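Local atomic coordinates of TlmII (Streptoalloteichus hindustanus, PDB entry 4HVM), a protein that takes part in tallysomycin biosynthesis, has a condensation-domain fold of the nonribosomal peptide synthetase type, and possibly binds phosphopantetheine. Residues 415-420 with 430-435. Sequence-based numbering, arbitrary orientation.
Sequences TTTDLS and IVLDQR
Five backbone hydrogen bonds join 415-420 to 430-435 as adjacent antiparallel strands, their short axes 4.7 Å apart at 166°. Asp-418 and Asp-433 form a hydrogen-bonded pair: Asp-433 N reaches Asp-418 O at 2.7 Å and an almost straight N-H...O angle of 174°, and Asp-418 N returns a bond to Asp-433 O. Ser-420 and Val-431 repeat this two-way exchange, whereas the last bond, from Arg-435 N to Thr-416 O, is clearly more bent at 136°. Between these pairs lie the non-hydrogen-bonded ones, Thr-417 with Gln-434 and Leu-419 with Leu-432, whose side chains share one face. There Thr-417 puts OG1 beside its own backbone N, 3.2 Å from OE1 of Gln-434, close enough for a possible hydrogen bond. Thr-417 CG2, anti to the backbone N, meets CD1 of Leu-432 at 3.9 Å. A glycine here would remove both OG1 and CG2, and would probably cost the Gln-434 amide this partner and loosen the packing against Leu-432. Farther along, Leu-419 crosses Ile-430 obliquely, CD2 lying 3.7 Å from CG2. On the other face Asp-418 and Asp-433 run side by side, with OD1 of the former 4.0 Å from OD2 of the latter; the proximity of like charges would probably favour protonation of one carboxylate, although His-362 bonds Asp-418 OD2 and Thr-217 bonds Asp-433 OD1. The two segments belong to the hairpin of strands 417-424 and 427-434 within a mixed sheet, flanked by strand 359-361 beside the first and strand 216-223 beside the second. Helices 445-459 and 241-255 cover the leucine face, Leu-450 and Met-245 both touching Leu-419.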
loop_
_atom_site.group_PDB
_atom_site.type_symbol
_atom_site.label_atom_id
_atom_site.label_comp_id
_atom_site.label_asym_id
_atom_site.label_seq_id
_atom_site.Cartn_x
_atom_site.Cartn_y
_atom_site.Cartn_z
ATOM N N THR A 415 -7.834 -6.240 12.014
ATOM C CA THR A 415 -7.708 -7.059 10.813
ATOM C C THR A 415 -7.096 -8.411 11.160
ATOM O O THR A 415 -6.020 -8.482 11.754
ATOM C CB THR A 415 -6.855 -6.366 9.736
ATOM O OG1 THR A 415 -7.415 -5.080 9.440
ATOM C CG2 THR A 415 -6.817 -7.203 8.462
ATOM N N THR A 416 -7.797 -9.481 10.799
ATOM C CA THR A 416 -7.349 -10.831 11.127
ATOM C C THR A 416 -6.724 -11.549 9.937
ATOM O O THR A 416 -5.883 -12.427 10.110
ATOM C CB THR A 416 -8.492 -11.691 11.696
ATOM O OG1 THR A 416 -9.582 -11.728 10.765
ATOM C CG2 THR A 416 -8.968 -11.122 13.022
ATOM N N THR A 417 -7.142 -11.180 8.733
ATOM C CA THR A 417 -6.566 -11.751 7.522
ATOM C C THR A 417 -6.022 -10.642 6.630
ATOM O O THR A 417 -6.782 -9.854 6.067
ATOM C CB THR A 417 -7.596 -12.591 6.741
ATOM O OG1 THR A 417 -8.075 -13.658 7.569
ATOM C CG2 THR A 417 -6.970 -13.173 5.481
ATOM N N ASP A 418 -4.699 -10.584 6.515
ATOM C CA ASP A 418 -4.041 -9.574 5.696
ATOM C C ASP A 418 -3.331 -10.233 4.516
ATOM O O ASP A 418 -2.486 -11.108 4.700
ATOM C CB ASP A 418 -3.043 -8.779 6.535
ATOM C CG ASP A 418 -2.638 -7.476 5.879
ATOM O OD1 ASP A 418 -1.813 -7.512 4.941
ATOM O OD2 ASP A 418 -3.146 -6.418 6.306
ATOM N N LEU A 419 -3.668 -9.807 3.305
ATOM C CA LEU A 419 -3.141 -10.454 2.110
ATOM C C LEU A 419 -2.494 -9.445 1.164
ATOM O O LEU A 419 -3.140 -8.500 0.714
ATOM C CB LEU A 419 -4.261 -11.226 1.405
ATOM C CG LEU A 419 -3.881 -12.369 0.467
ATOM C CD1 LEU A 419 -4.922 -13.476 0.546
ATOM C CD2 LEU A 419 -3.745 -11.865 -0.962
ATOM N N SER A 420 -1.214 -9.652 0.868
ATOM C CA SER A 420 -0.473 -8.750 -0.006
ATOM C C SER A 420 0.284 -9.527 -1.080
ATOM O O SER A 420 0.628 -10.691 -0.882
ATOM C CB SER A 420 0.504 -7.906 0.811
ATOM O OG SER A 420 1.174 -6.973 -0.018
ATOM N N ILE A 430 2.471 -14.289 -2.846
ATOM C CA ILE A 430 1.373 -13.882 -1.980
ATOM C C ILE A 430 1.770 -13.996 -0.508
ATOM O O ILE A 430 2.005 -15.092 -0.002
ATOM C CB ILE A 430 0.119 -14.735 -2.237
ATOM C CG1 ILE A 430 -0.340 -14.575 -3.686
ATOM C CG2 ILE A 430 -0.989 -14.344 -1.284
ATOM C CD1 ILE A 430 -1.547 -15.422 -4.043
ATOM N N VAL A 431 1.856 -12.859 0.175
ATOM C CA VAL A 431 2.230 -12.855 1.584
ATOM C C VAL A 431 0.996 -12.736 2.475
ATOM O O VAL A 431 0.261 -11.752 2.407
ATOM C CB VAL A 431 3.210 -11.718 1.912
ATOM C CG1 VAL A 431 3.646 -11.807 3.360
ATOM C CG2 VAL A 431 4.416 -11.772 0.990
ATOM N N LEU A 432 0.776 -13.746 3.312
ATOM C CA LEU A 432 -0.425 -13.810 4.143
ATOM C C LEU A 432 -0.106 -13.592 5.613
ATOM O O LEU A 432 0.757 -14.265 6.173
ATOM C CB LEU A 432 -1.124 -15.159 3.971
ATOM C CG LEU A 432 -2.290 -15.454 4.913
ATOM C CD1 LEU A 432 -3.475 -14.556 4.601
ATOM C CD2 LEU A 432 -2.688 -16.921 4.833
ATOM N N ASP A 433 -0.816 -12.655 6.235
ATOM C CA ASP A 433 -0.669 -12.389 7.662
ATOM C C ASP A 433 -1.978 -12.712 8.376
ATOM O O ASP A 433 -2.983 -12.034 8.174
ATOM C CB ASP A 433 -0.281 -10.928 7.896
ATOM C CG ASP A 433 1.082 -10.587 7.322
ATOM O OD1 ASP A 433 2.025 -11.387 7.501
ATOM O OD2 ASP A 433 1.209 -9.526 6.677
ATOM N N GLN A 434 -1.970 -13.748 9.207
ATOM C CA GLN A 434 -3.196 -14.199 9.861
ATOM C C GLN A 434 -3.153 -14.126 11.380
ATOM O O GLN A 434 -2.084 -14.105 11.985
ATOM C CB GLN A 434 -3.543 -15.627 9.432
ATOM C CG GLN A 434 -4.177 -15.714 8.063
ATOM C CD GLN A 434 -5.289 -16.745 8.002
ATOM O OE1 GLN A 434 -6.469 -16.399 7.950
ATOM N NE2 GLN A 434 -4.915 -18.019 8.002
ATOM N N ARG A 435 -4.337 -14.075 11.980
ATOM C CA ARG A 435 -4.496 -14.200 13.422
ATOM C C ARG A 435 -5.668 -15.140 13.676
ATOM O O ARG A 435 -6.827 -14.736 13.568
ATOM C CB ARG A 435 -4.759 -12.836 14.061
ATOM C CG ARG A 435 -3.709 -11.786 13.741
ATOM C CD ARG A 435 -3.829 -10.574 14.648
ATOM N NE ARG A 435 -2.877 -9.532 14.270
ATOM C CZ ARG A 435 -2.275 -8.718 15.131
ATOM N NH1 ARG A 435 -2.516 -8.823 16.431
ATOM N NH2 ARG A 435 -1.425 -7.800 14.688
#